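Local coordinates for core protein VP7 (PDB 1BVP), which assembles as trimers on a VP3 scaffold to form part of the inner capsid of bluetongue virus and binds host cell surface receptors, at residues R58-F63 with L323-F327; P138-F142 with F194-Q198; A146-T150 with V161-A167; F273-H279 with I343-Y348. One frame throughout, in Å; residues are numbered along the deposited sequence.

Contact 1 of 4, residues R58-F63 with L323-F327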
loop_
_atom_site.group_PDB
_atom_site.type_symbol
_atom_site.label_atom_id
_atom_site.label_comp_id
_atom_site.label_asym_id
_atom_site.label_seq_id
_atom_site.Cartn_x
_atom_site.Cartn_y
_atom_site.Cartn_z
ATOM N N ARG A 58 5.391 -16.756 32.040
ATOM C CA ARG A 58 5.279 -15.990 30.815
ATOM C C ARG A 58 6.601 -16.045 30.046
ATOM O O ARG A 58 6.614 -16.355 28.856
ATOM C CB ARG A 58 4.852 -14.564 31.131
ATOM C CG ARG A 58 3.390 -14.491 31.506
ATOM C CD ARG A 58 2.886 -13.084 31.628
ATOM N NE ARG A 58 3.262 -12.443 32.887
ATOM C CZ ARG A 58 4.096 -11.413 32.992
ATOM N NH1 ARG A 58 4.670 -10.894 31.925
ATOM N NH2 ARG A 58 4.315 -10.864 34.162
ATOM N N ASN A 59 7.714 -15.874 30.750
ATOM C CA ASN A 59 9.017 -15.949 30.110
ATOM C C ASN A 59 9.201 -17.307 29.463
ATOM O O ASN A 59 9.600 -17.440 28.296
ATOM C CB ASN A 59 10.117 -15.753 31.128
ATOM C CG ASN A 59 10.293 -14.317 31.530
ATOM O OD1 ASN A 59 9.752 -13.398 30.916
ATOM N ND2 ASN A 59 11.064 -14.108 32.566
ATOM N N GLU A 60 8.852 -18.332 30.219
ATOM C CA GLU A 60 8.999 -19.701 29.750
ATOM C C GLU A 60 8.179 -19.957 28.471
ATOM O O GLU A 60 8.659 -20.604 27.534
ATOM C CB GLU A 60 8.609 -20.634 30.893
ATOM C CG GLU A 60 9.007 -22.059 30.705
ATOM C CD GLU A 60 10.335 -22.376 31.325
ATOM O OE1 GLU A 60 11.167 -21.422 31.478
ATOM O OE2 GLU A 60 10.522 -23.595 31.641
ATOM N N MET A 61 6.956 -19.429 28.413
ATOM C CA MET A 61 6.129 -19.618 27.220
ATOM C C MET A 61 6.713 -18.822 26.060
ATOM O O MET A 61 6.753 -19.307 24.919
ATOM C CB MET A 61 4.692 -19.176 27.448
ATOM C CG MET A 61 3.839 -19.437 26.218
ATOM S SD MET A 61 2.103 -19.072 26.451
ATOM C CE MET A 61 1.579 -20.724 26.719
ATOM N N PHE A 62 7.161 -17.600 26.360
ATOM C CA PHE A 62 7.775 -16.764 25.350
ATOM C C PHE A 62 9.018 -17.457 24.789
ATOM O O PHE A 62 9.246 -17.447 23.569
ATOM C CB PHE A 62 8.156 -15.395 25.887
ATOM C CG PHE A 62 8.789 -14.532 24.841
ATOM C CD1 PHE A 62 8.012 -13.989 23.818
ATOM C CD2 PHE A 62 10.170 -14.371 24.797
ATOM C CE1 PHE A 62 8.602 -13.308 22.756
ATOM C CE2 PHE A 62 10.777 -13.693 23.741
ATOM C CZ PHE A 62 9.996 -13.162 22.716
ATOM N N PHE A 63 9.818 -18.076 25.659
ATOM C CA PHE A 63 11.003 -18.770 25.186
ATOM C C PHE A 63 10.640 -19.915 24.277
ATOM O O PHE A 63 11.381 -20.225 23.350
ATOM C CB PHE A 63 11.841 -19.267 26.330
ATOM C CG PHE A 63 12.441 -18.173 27.153
ATOM C CD1 PHE A 63 12.687 -16.913 26.604
ATOM C CD2 PHE A 63 12.770 -18.397 28.491
ATOM C CE1 PHE A 63 13.253 -15.899 27.377
ATOM C CE2 PHE A 63 13.333 -17.386 29.265
ATOM C CZ PHE A 63 13.576 -16.137 28.716
ATOM N N LEU A 323 2.550 -11.418 26.005
ATOM C CA LEU A 323 3.193 -12.078 27.147
ATOM C C LEU A 323 4.009 -11.170 28.070
ATOM O O LEU A 323 4.221 -11.510 29.222
ATOM C CB LEU A 323 4.066 -13.252 26.693
ATOM C CG LEU A 323 3.246 -14.405 26.077
ATOM C CD1 LEU A 323 4.100 -15.604 25.702
ATOM C CD2 LEU A 323 2.195 -14.829 27.075
ATOM N N ARG A 324 4.474 -10.022 27.565
ATOM C CA ARG A 324 5.282 -9.058 28.319
ATOM C C ARG A 324 6.422 -9.711 29.100
ATOM O O ARG A 324 6.601 -9.427 30.289
ATOM C CB ARG A 324 4.454 -8.226 29.302
ATOM C CG ARG A 324 2.950 -8.095 29.092
ATOM C CD ARG A 324 2.493 -6.641 29.198
ATOM N NE ARG A 324 2.751 -5.941 27.922
ATOM C CZ ARG A 324 3.780 -5.117 27.669
ATOM N NH1 ARG A 324 4.691 -4.843 28.610
ATOM N NH2 ARG A 324 3.939 -4.608 26.442
ATOM N N PRO A 325 7.269 -10.515 28.430
ATOM C CA PRO A 325 8.363 -11.155 29.165
ATOM C C PRO A 325 9.438 -10.171 29.613
ATOM O O PRO A 325 9.472 -9.031 29.148
ATOM C CB PRO A 325 8.891 -12.171 28.162
ATOM C CG PRO A 325 8.692 -11.511 26.875
ATOM C CD PRO A 325 7.337 -10.836 26.992
ATOM N N GLU A 326 10.259 -10.594 30.575
ATOM C CA GLU A 326 11.348 -9.784 31.116
ATOM C C GLU A 326 12.545 -10.660 31.318
ATOM O O GLU A 326 12.549 -11.550 32.153
ATOM C CB GLU A 326 11.003 -9.171 32.461
ATOM C CG GLU A 326 9.943 -8.094 32.413
ATOM C CD GLU A 326 9.646 -7.523 33.793
ATOM O OE1 GLU A 326 10.600 -7.403 34.613
ATOM O OE2 GLU A 326 8.458 -7.218 34.064
ATOM N N PHE A 327 13.571 -10.417 30.536
ATOM C CA PHE A 327 14.780 -11.187 30.661
ATOM C C PHE A 327 15.931 -10.327 30.185
ATOM O O PHE A 327 15.716 -9.248 29.631
ATOM C CB PHE A 327 14.675 -12.493 29.894
ATOM C CG PHE A 327 14.357 -12.321 28.456
ATOM C CD1 PHE A 327 13.058 -12.021 28.049
ATOM C CD2 PHE A 327 15.342 -12.479 27.492
ATOM C CE1 PHE A 327 12.745 -11.882 26.699
ATOM C CE2 PHE A 327 15.041 -12.343 26.136
ATOM C CZ PHE A 327 13.746 -12.046 25.744
#
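Arg58 and Asn59 on helix 55-73 supply the polar bonds to 323-327. The Arg58 NH1 bond to Leu323 O is 2.8 Å long and nearly straight at 164°. The carbonyl lies at the edge of the guanidinium, near its plane. A second, weak bond runs from Arg58 NH1 to Arg324 O. The chain of Arg58 bends at its third torsion (chi3 -78°), and the group curls over the end of helix 304-323.

Asn59 uses both ends of its amide on one residue. Asn59 OD1 accepts from Glu326 N at 2.9 Å. Asn59 ND2 gives to Glu326 O at 3.0 Å, but from above that carbonyl plane.

The apolar contacts are made by Met61, Phe62 and Phe63, which follow directly along the helix. Leu323 CD1 meets Met61 CG at 3.9 Å and also packs on the backbone of Phe62. Pro325 CG sits over one face of the Phe62 ring, a CH-pi contact 3.9 Å from the centroid.

Three rings make an aromatic cluster. Phe63 points its edge at the face of Phe327 in a T-shaped pair, with planes at 83° and centroids 5.1 Å apart. Phe62 meets Phe327 rim to rim. Tyr84 meets the Phe63 ring, and Leu281 of helix 276-286 touches Phe62.

Arg324 has positive phi and is the first residue to leave the helical path. Arg58 meets the carbonyls of Leu323 and Arg324 where the helix stops. The positive guanidinium probably offsets the partial negative charge of this helix C-terminus.

Contact 2 of 4, residues P138-F142 with F194-Q198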
loop_
_atom_site.group_PDB
_atom_site.type_symbol
_atom_site.label_atom_id
_atom_site.label_comp_id
_atom_site.label_asym_id
_atom_site.label_seq_id
_atom_site.Cartn_x
_atom_site.Cartn_y
_atom_site.Cartn_z
ATOM N N PRO A 138 15.069 21.399 -17.119
ATOM C CA PRO A 138 13.804 21.174 -17.825
ATOM C C PRO A 138 13.336 22.369 -18.640
ATOM O O PRO A 138 13.360 23.511 -18.173
ATOM C CB PRO A 138 12.823 20.841 -16.685
ATOM C CG PRO A 138 13.482 21.447 -15.456
ATOM C CD PRO A 138 14.927 21.180 -15.664
ATOM N N GLY A 139 12.930 22.090 -19.870
ATOM C CA GLY A 139 12.395 23.117 -20.741
ATOM C C GLY A 139 13.374 24.085 -21.364
ATOM O O GLY A 139 12.979 25.193 -21.713
ATOM N N ARG A 140 14.651 23.715 -21.405
ATOM C CA ARG A 140 15.668 24.537 -22.025
ATOM C C ARG A 140 16.223 23.703 -23.161
ATOM O O ARG A 140 16.523 22.518 -23.003
ATOM C CB ARG A 140 16.778 24.964 -21.061
ATOM C CG ARG A 140 18.066 25.351 -21.786
ATOM C CD ARG A 140 19.068 26.005 -20.874
ATOM N NE ARG A 140 18.494 27.215 -20.300
ATOM C CZ ARG A 140 18.729 28.459 -20.708
ATOM N NH1 ARG A 140 19.564 28.707 -21.711
ATOM N NH2 ARG A 140 18.049 29.450 -20.153
ATOM N N TRP A 141 16.255 24.337 -24.322
ATOM C CA TRP A 141 16.717 23.764 -25.563
ATOM C C TRP A 141 18.136 23.238 -25.466
ATOM O O TRP A 141 19.004 23.797 -24.778
ATOM C CB TRP A 141 16.630 24.848 -26.636
ATOM C CG TRP A 141 17.155 24.435 -27.965
ATOM C CD1 TRP A 141 18.466 24.499 -28.400
ATOM C CD2 TRP A 141 16.401 23.862 -29.044
ATOM N NE1 TRP A 141 18.561 23.991 -29.679
ATOM C CE2 TRP A 141 17.315 23.598 -30.102
ATOM C CE3 TRP A 141 15.043 23.539 -29.217
ATOM C CZ2 TRP A 141 16.914 23.030 -31.313
ATOM C CZ3 TRP A 141 14.640 22.971 -30.419
ATOM C CH2 TRP A 141 15.582 22.723 -31.457
ATOM N N PHE A 142 18.368 22.126 -26.139
ATOM C CA PHE A 142 19.704 21.536 -26.164
ATOM C C PHE A 142 19.781 20.523 -27.276
ATOM O O PHE A 142 19.009 19.552 -27.330
ATOM C CB PHE A 142 20.094 20.924 -24.836
ATOM C CG PHE A 142 21.437 20.288 -24.849
ATOM C CD1 PHE A 142 21.617 19.027 -25.409
ATOM C CD2 PHE A 142 22.540 20.956 -24.312
ATOM C CE1 PHE A 142 22.890 18.431 -25.441
ATOM C CE2 PHE A 142 23.815 20.379 -24.338
ATOM C CZ PHE A 142 23.995 19.113 -24.904
ATOM N N PHE A 194 9.433 27.307 -23.987
ATOM C CA PHE A 194 10.758 26.861 -23.553
ATOM C C PHE A 194 11.855 27.910 -23.774
ATOM O O PHE A 194 11.659 28.892 -24.459
ATOM C CB PHE A 194 11.149 25.556 -24.249
ATOM C CG PHE A 194 11.181 25.644 -25.756
ATOM C CD1 PHE A 194 10.003 25.568 -26.496
ATOM C CD2 PHE A 194 12.401 25.703 -26.439
ATOM C CE1 PHE A 194 10.033 25.535 -27.903
ATOM C CE2 PHE A 194 12.447 25.670 -27.843
ATOM C CZ PHE A 194 11.267 25.582 -28.575
ATOM N N ALA A 195 13.015 27.678 -23.189
ATOM C CA ALA A 195 14.136 28.577 -23.284
ATOM C C ALA A 195 15.060 28.151 -24.391
ATOM O O ALA A 195 15.396 26.965 -24.495
ATOM C CB ALA A 195 14.906 28.595 -21.976
ATOM N N MET A 196 15.471 29.121 -25.214
ATOM C CA MET A 196 16.411 28.863 -26.301
ATOM C C MET A 196 17.800 28.929 -25.664
ATOM O O MET A 196 17.934 29.444 -24.547
ATOM C CB MET A 196 16.207 29.882 -27.398
ATOM C CG MET A 196 15.013 29.576 -28.285
ATOM S SD MET A 196 15.289 28.093 -29.367
ATOM C CE MET A 196 17.222 27.857 -29.312
ATOM N N ALA A 197 18.835 28.413 -26.323
ATOM C CA ALA A 197 20.178 28.421 -25.707
ATOM C C ALA A 197 20.605 29.795 -25.166
ATOM O O ALA A 197 21.329 29.919 -24.165
ATOM C CB ALA A 197 21.204 27.883 -26.682
ATOM N N GLN A 198 20.156 30.827 -25.861
ATOM C CA GLN A 198 20.441 32.191 -25.489
ATOM C C GLN A 198 19.643 32.654 -24.288
ATOM O O GLN A 198 20.068 33.524 -23.572
ATOM C CB GLN A 198 20.266 33.121 -26.697
ATOM C CG GLN A 198 21.570 33.303 -27.462
ATOM C CD GLN A 198 22.784 33.551 -26.504
ATOM O OE1 GLN A 198 22.748 34.439 -25.630
ATOM N NE2 GLN A 198 23.836 32.740 -26.652
#
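A short backbone bridge joins Arg140 to Ala195, linking the loop after strand 134-136 to the end of strand 183-195. Two bonds make it. Ala195 N gives to Gly139 O at 2.9 Å, and Trp141 N gives to Ala195 O at 2.8 Å. Between them, Arg140 CA makes a CA-H...O contact with Ala195 O.

Trp141 carries most of the side-chain contact. Its CG stands anti to the backbone N (chi1 176°), which lays the indole alongside Phe194 and Met196. Met196 CE lies over one face of the Trp141 five-membered ring, a CH-pi contact 3.8 Å from its centroid. With SD oblique to the same ring, this is a Met-aromatic contact. Trp141 CE3 touches Phe194 CE2 at 3.6 Å.

The bridge lies at the far end of the beta-sandwich domain of VP7, where the three subunits meet. Pro138 packs on its own copies in both other subunits. The guanidinium of Arg140 has Ala195 CB over one face, 3.7 Å from Arg140 NH2. Its NE bonds to Gln137 OE1. Arg140 NH1 reaches Ser201 OG and Gly199 O of the second subunit, and Ala197 O bonds to the same Ser201 hydroxyl of that neighbour.

Contact 3 of 4, residues A146-T150 with V161-A167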
loop_
_atom_site.group_PDB
_atom_site.type_symbol
_atom_site.label_atom_id
_atom_site.label_comp_id
_atom_site.label_asym_id
_atom_site.label_seq_id
_atom_site.Cartn_x
_atom_site.Cartn_y
_atom_site.Cartn_z
ATOM N N ALA A 146 25.619 18.377 -34.628
ATOM C CA ALA A 146 25.379 17.526 -35.802
ATOM C C ALA A 146 24.054 16.777 -35.871
ATOM O O ALA A 146 23.784 16.122 -36.880
ATOM C CB ALA A 146 26.526 16.509 -36.003
ATOM N N GLN A 147 23.255 16.804 -34.810
ATOM C CA GLN A 147 21.980 16.103 -34.840
ATOM C C GLN A 147 20.824 17.087 -35.036
ATOM O O GLN A 147 20.994 18.290 -34.849
ATOM C CB GLN A 147 21.800 15.321 -33.558
ATOM C CG GLN A 147 22.768 14.178 -33.361
ATOM C CD GLN A 147 22.674 13.596 -31.944
ATOM O OE1 GLN A 147 23.657 13.077 -31.407
ATOM N NE2 GLN A 147 21.493 13.698 -31.329
ATOM N N ALA A 148 19.679 16.591 -35.501
ATOM C CA ALA A 148 18.502 17.446 -35.700
ATOM C C ALA A 148 17.479 17.265 -34.578
ATOM O O ALA A 148 16.526 18.043 -34.470
ATOM C CB ALA A 148 17.849 17.162 -37.038
ATOM N N VAL A 149 17.574 16.127 -33.883
ATOM C CA VAL A 149 16.721 15.831 -32.732
ATOM C C VAL A 149 17.654 15.329 -31.644
ATOM O O VAL A 149 18.611 14.606 -31.938
ATOM C CB VAL A 149 15.541 14.814 -33.018
ATOM C CG1 VAL A 149 15.306 14.639 -34.492
ATOM C CG2 VAL A 149 15.733 13.498 -32.314
ATOM N N THR A 150 17.469 15.854 -30.432
ATOM C CA THR A 150 18.259 15.459 -29.273
ATOM C C THR A 150 17.354 15.261 -28.050
ATOM O O THR A 150 16.616 16.186 -27.642
ATOM C CB THR A 150 19.362 16.472 -28.962
ATOM O OG1 THR A 150 20.304 16.472 -30.036
ATOM C CG2 THR A 150 20.104 16.090 -27.689
ATOM N N VAL A 161 12.758 16.225 -25.600
ATOM C CA VAL A 161 13.380 16.109 -26.909
ATOM C C VAL A 161 13.275 17.471 -27.599
ATOM O O VAL A 161 12.187 18.096 -27.584
ATOM C CB VAL A 161 12.612 15.077 -27.793
ATOM C CG1 VAL A 161 13.424 14.679 -28.983
ATOM C CG2 VAL A 161 12.234 13.883 -27.003
ATOM N N SER A 162 14.409 17.942 -28.139
ATOM C CA SER A 162 14.479 19.209 -28.897
ATOM C C SER A 162 14.462 18.809 -30.370
ATOM O O SER A 162 15.256 17.959 -30.799
ATOM C CB SER A 162 15.802 19.937 -28.656
ATOM O OG SER A 162 16.014 20.266 -27.305
ATOM N N LEU A 163 13.563 19.394 -31.142
ATOM C CA LEU A 163 13.486 19.088 -32.575
ATOM C C LEU A 163 13.716 20.352 -33.446
ATOM O O LEU A 163 13.070 21.403 -33.219
ATOM C CB LEU A 163 12.083 18.561 -32.946
ATOM C CG LEU A 163 11.338 17.304 -32.501
ATOM C CD1 LEU A 163 12.030 16.082 -33.032
ATOM C CD2 LEU A 163 11.211 17.279 -31.006
ATOM N N ASN A 164 14.619 20.261 -34.430
ATOM C CA ASN A 164 14.838 21.369 -35.384
ATOM C C ASN A 164 13.584 21.415 -36.287
ATOM O O ASN A 164 12.819 20.425 -36.358
ATOM C CB ASN A 164 16.071 21.127 -36.267
ATOM C CG ASN A 164 17.363 21.615 -35.621
ATOM O OD1 ASN A 164 17.384 22.633 -34.915
ATOM N ND2 ASN A 164 18.453 20.908 -35.883
ATOM N N ALA A 165 13.346 22.552 -36.947
ATOM C CA ALA A 165 12.184 22.659 -37.832
ATOM C C ALA A 165 12.257 21.542 -38.869
ATOM O O ALA A 165 13.347 21.220 -39.388
ATOM C CB ALA A 165 12.143 23.996 -38.492
ATOM N N GLY A 166 11.118 20.885 -39.083
ATOM C CA GLY A 166 11.039 19.782 -40.029
ATOM C C GLY A 166 11.720 18.463 -39.669
ATOM O O GLY A 166 11.581 17.497 -40.431
ATOM N N ALA A 167 12.412 18.394 -38.524
ATOM C CA ALA A 167 13.133 17.177 -38.096
ATOM C C ALA A 167 12.280 15.970 -37.633
ATOM O O ALA A 167 11.096 16.097 -37.267
ATOM C CB ALA A 167 14.187 17.525 -37.037
#
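Ser162 N gives its hydrogen to Thr150 O, at 2.9 Å and a nearly straight 169°. The return bond runs from Thr150 N to Ser162 O at 3.1 Å. Thr150 and Ser162 are thus an antiparallel hydrogen-bonded pair. Val149 and Leu163 form the next, non-hydrogen-bonded pair. Beyond them Asn164 N bonds to Ala148 O at 2.9 Å, so backbone bonding continues past the start of strand 149-155 and the end of strand 158-163.

The side chains of Val149 and Leu163 lie side by side on one face of the sheet. With Leu163 CG opposite its carbonyl carbon (chi1 -63°), Leu163 CD1 touches Val149 CB at 3.7 Å. Val149 CG1 also meets Ala167 CB at 4.0 Å. Thr150 and Ser162 are on the other face. There Thr150 OG1 bonds to Arg144 N and Ser162 OG to Phe142 O, which ties both to the preceding loop.

A type II beta turn runs from Asn164 to Ala167 and brings Ala167 back to the edge of the pair. Ala167 CB packs on Ala148 CB at 3.7 Å. Gln147, in the loop before the strand, turns back along its own chain, and Gln147 NE2 bonds to Val149 O at 3.1 Å, with the oxygen in the amide plane.

The two segments are the open end of the beta hairpin of strands 149-155 and 158-163. Strand 158-163 has strand 241-252 as its second neighbour, with backbone bonds between Val161 and Val243 and between Leu163 and Ala241.

Contact 4 of 4, residues F273-H279 with I343-Y348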
loop_
_atom_site.group_PDB
_atom_site.type_symbol
_atom_site.label_atom_id
_atom_site.label_comp_id
_atom_site.label_asym_id
_atom_site.label_seq_id
_atom_site.Cartn_x
_atom_site.Cartn_y
_atom_site.Cartn_z
ATOM N N PHE A 273 10.434 -0.284 17.955
ATOM C CA PHE A 273 11.266 -0.340 19.128
ATOM C C PHE A 273 10.754 -1.243 20.243
ATOM O O PHE A 273 11.466 -2.173 20.649
ATOM C CB PHE A 273 11.469 1.095 19.628
ATOM C CG PHE A 273 12.315 1.193 20.863
ATOM C CD1 PHE A 273 13.648 0.731 20.854
ATOM C CD2 PHE A 273 11.788 1.747 22.035
ATOM C CE1 PHE A 273 14.453 0.817 22.002
ATOM C CE2 PHE A 273 12.575 1.840 23.200
ATOM C CZ PHE A 273 13.921 1.372 23.173
ATOM N N ARG A 274 9.534 -0.937 20.727
ATOM C CA ARG A 274 8.863 -1.638 21.845
ATOM C C ARG A 274 9.587 -1.276 23.155
ATOM O O ARG A 274 9.095 -0.466 23.958
ATOM C CB ARG A 274 8.806 -3.157 21.595
ATOM C CG ARG A 274 7.609 -3.478 20.745
ATOM C CD ARG A 274 7.601 -4.869 20.228
ATOM N NE ARG A 274 6.244 -5.240 19.836
ATOM C CZ ARG A 274 5.772 -5.148 18.604
ATOM N NH1 ARG A 274 6.573 -4.709 17.641
ATOM N NH2 ARG A 274 4.481 -5.406 18.366
ATOM N N ASP A 275 10.788 -1.815 23.322
ATOM C CA ASP A 275 11.612 -1.503 24.473
ATOM C C ASP A 275 13.003 -2.025 24.148
ATOM O O ASP A 275 13.217 -2.685 23.094
ATOM C CB ASP A 275 11.067 -2.116 25.778
ATOM C CG ASP A 275 10.930 -3.655 25.729
ATOM O OD1 ASP A 275 11.810 -4.387 25.211
ATOM O OD2 ASP A 275 9.916 -4.142 26.246
ATOM N N HIS A 276 13.920 -1.830 25.084
ATOM C CA HIS A 276 15.292 -2.254 24.854
ATOM C C HIS A 276 15.526 -3.711 24.647
ATOM O O HIS A 276 16.434 -4.090 23.909
ATOM C CB HIS A 276 16.206 -1.747 25.953
ATOM C CG HIS A 276 16.296 -0.256 26.002
ATOM N ND1 HIS A 276 15.460 0.513 26.789
ATOM C CD2 HIS A 276 17.066 0.615 25.302
ATOM C CE1 HIS A 276 15.710 1.794 26.568
ATOM N NE2 HIS A 276 16.678 1.881 25.671
ATOM N N THR A 277 14.710 -4.537 25.286
ATOM C CA THR A 277 14.864 -5.975 25.153
ATOM C C THR A 277 14.429 -6.429 23.757
ATOM O O THR A 277 15.169 -7.141 23.051
ATOM C CB THR A 277 14.100 -6.687 26.284
ATOM O OG1 THR A 277 14.638 -6.255 27.546
ATOM C CG2 THR A 277 14.243 -8.199 26.170
ATOM N N TRP A 278 13.273 -5.953 23.308
ATOM C CA TRP A 278 12.818 -6.350 21.998
ATOM C C TRP A 278 13.803 -5.841 20.949
ATOM O O TRP A 278 14.175 -6.538 19.991
ATOM C CB TRP A 278 11.450 -5.773 21.733
ATOM C CG TRP A 278 11.074 -5.979 20.323
ATOM C CD1 TRP A 278 11.025 -5.038 19.330
ATOM C CD2 TRP A 278 10.821 -7.230 19.707
ATOM N NE1 TRP A 278 10.778 -5.638 18.126
ATOM C CE2 TRP A 278 10.650 -6.987 18.325
ATOM C CE3 TRP A 278 10.734 -8.544 20.189
ATOM C CZ2 TRP A 278 10.395 -8.010 17.413
ATOM C CZ3 TRP A 278 10.481 -9.569 19.287
ATOM C CH2 TRP A 278 10.313 -9.294 17.907
ATOM N N HIS A 279 14.193 -4.591 21.129
ATOM C CA HIS A 279 15.127 -3.975 20.236
ATOM C C HIS A 279 16.430 -4.803 20.179
ATOM O O HIS A 279 16.921 -5.171 19.088
ATOM C CB HIS A 279 15.339 -2.542 20.702
ATOM C CG HIS A 279 16.147 -1.730 19.747
ATOM N ND1 HIS A 279 15.747 -1.506 18.449
ATOM C CD2 HIS A 279 17.388 -1.195 19.860
ATOM C CE1 HIS A 279 16.714 -0.883 17.800
ATOM N NE2 HIS A 279 17.719 -0.683 18.636
ATOM N N ILE A 343 13.885 8.520 23.584
ATOM C CA ILE A 343 14.620 7.352 24.039
ATOM C C ILE A 343 14.643 6.250 22.961
ATOM O O ILE A 343 15.676 5.595 22.748
ATOM C CB ILE A 343 14.006 6.823 25.346
ATOM C CG1 ILE A 343 14.193 7.855 26.463
ATOM C CG2 ILE A 343 14.644 5.515 25.722
ATOM C CD1 ILE A 343 13.490 7.495 27.754
ATOM N N ALA A 344 13.497 6.048 22.305
ATOM C CA ALA A 344 13.376 5.060 21.246
ATOM C C ALA A 344 14.346 5.416 20.119
ATOM O O ALA A 344 15.155 4.572 19.698
ATOM C CB ALA A 344 11.931 5.012 20.710
ATOM N N ARG A 345 14.275 6.667 19.658
ATOM C CA ARG A 345 15.123 7.150 18.571
ATOM C C ARG A 345 16.610 6.962 18.852
ATOM O O ARG A 345 17.370 6.552 17.968
ATOM C CB ARG A 345 14.823 8.619 18.270
ATOM C CG ARG A 345 15.956 9.346 17.561
ATOM C CD ARG A 345 15.495 9.990 16.266
ATOM N NE ARG A 345 16.613 10.502 15.457
ATOM C CZ ARG A 345 17.684 9.788 15.062
ATOM N NH1 ARG A 345 17.850 8.492 15.394
ATOM N NH2 ARG A 345 18.581 10.363 14.260
ATOM N N ALA A 346 17.017 7.216 20.092
ATOM C CA ALA A 346 18.417 7.085 20.473
ATOM C C ALA A 346 18.952 5.668 20.414
ATOM O O ALA A 346 20.165 5.452 20.361
ATOM C CB ALA A 346 18.605 7.620 21.853
ATOM N N ALA A 347 18.051 4.696 20.475
ATOM C CA ALA A 347 18.445 3.299 20.481
ATOM C C ALA A 347 18.857 2.780 19.135
ATOM O O ALA A 347 19.479 1.713 19.057
ATOM C CB ALA A 347 17.346 2.465 21.033
ATOM N N TYR A 348 18.546 3.539 18.081
ATOM C CA TYR A 348 18.869 3.130 16.718
ATOM C C TYR A 348 20.247 3.585 16.270
ATOM O O TYR A 348 20.467 3.954 15.105
ATOM C CB TYR A 348 17.787 3.616 15.770
ATOM C CG TYR A 348 16.506 2.849 15.927
ATOM C CD1 TYR A 348 15.632 3.115 16.997
ATOM C CD2 TYR A 348 16.168 1.838 15.017
ATOM C CE1 TYR A 348 14.443 2.393 17.157
ATOM C CE2 TYR A 348 14.995 1.104 15.159
ATOM C CZ TYR A 348 14.138 1.392 16.231
ATOM O OH TYR A 348 12.970 0.702 16.348
#
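Phe273 wedges its ring against Ala344 and Ala347, just ahead of the N-cap of helix 276-286. The cap is Asp275, whose OD1 accepts from Trp278 N. Phe273 CB lies 3.6 Å from Tyr348 OH. With chi1 at 180° the Phe273 ring extends away from its own backbone N, toward helix 341-346. Phe273 CD2 meets Ala344 CB at 3.5 Å, and CE2 lies near Ala344 CA. Farther round the rim, on the same side of the plane, Phe273 CE1 meets Ala347 CB at 3.5 Å, obliquely. Ala344 CA covers this face of the Phe273 ring as a CH-pi contact, 3.9 Å from the centroid. The backbone of Asp275 covers the opposite face. At the tip, CZ sits over the centre of the His276 ring.

His279 makes the polar link. His279 NE2 gives a weak bond to Ala347 O at 3.0 Å, with an angle of 132°. Its ND1 is hydrogen-bonded to Arg282 NH2. The edge of the His279 imidazole points at the face of Tyr348, with centroids 4.6 Å apart and planes at 51°. Tyr348 OH is held by Tyr271 O.

This contact lies at a subunit boundary in the helical domain. Phe273 packs on Thr118 of the second subunit, and Ala344 packs on Trp119 of the same neighbour. Ile343 CG2 touches the edge of the His276 ring, 4.0 Å from His276 CE1.

Contacts 1 and 4 lie in the helical part of the chain, and contacts 2 and 3 in the beta part. The centres of contacts 1 and 3 are about 71 Å apart. Contacts 1 and 4 touch through Phe327 and Thr277, and their segments alternate along the chain. Contacts 2 and 3 reach one sheet and meet at Phe142, Trp141 and Ser162. Side chains dominate in the helical pair: rings in both, with arginine and asparagine bonds in contact 1. The clear hydrogen bonds across the beta pair join backbones, with apolar side chains beside them. Contact 2 is the most buried. The others are partly buried. Contacts 2 and 4 also touch the second subunit, and contact 2 the third as well, whereas 1 and 3 touch no other chain.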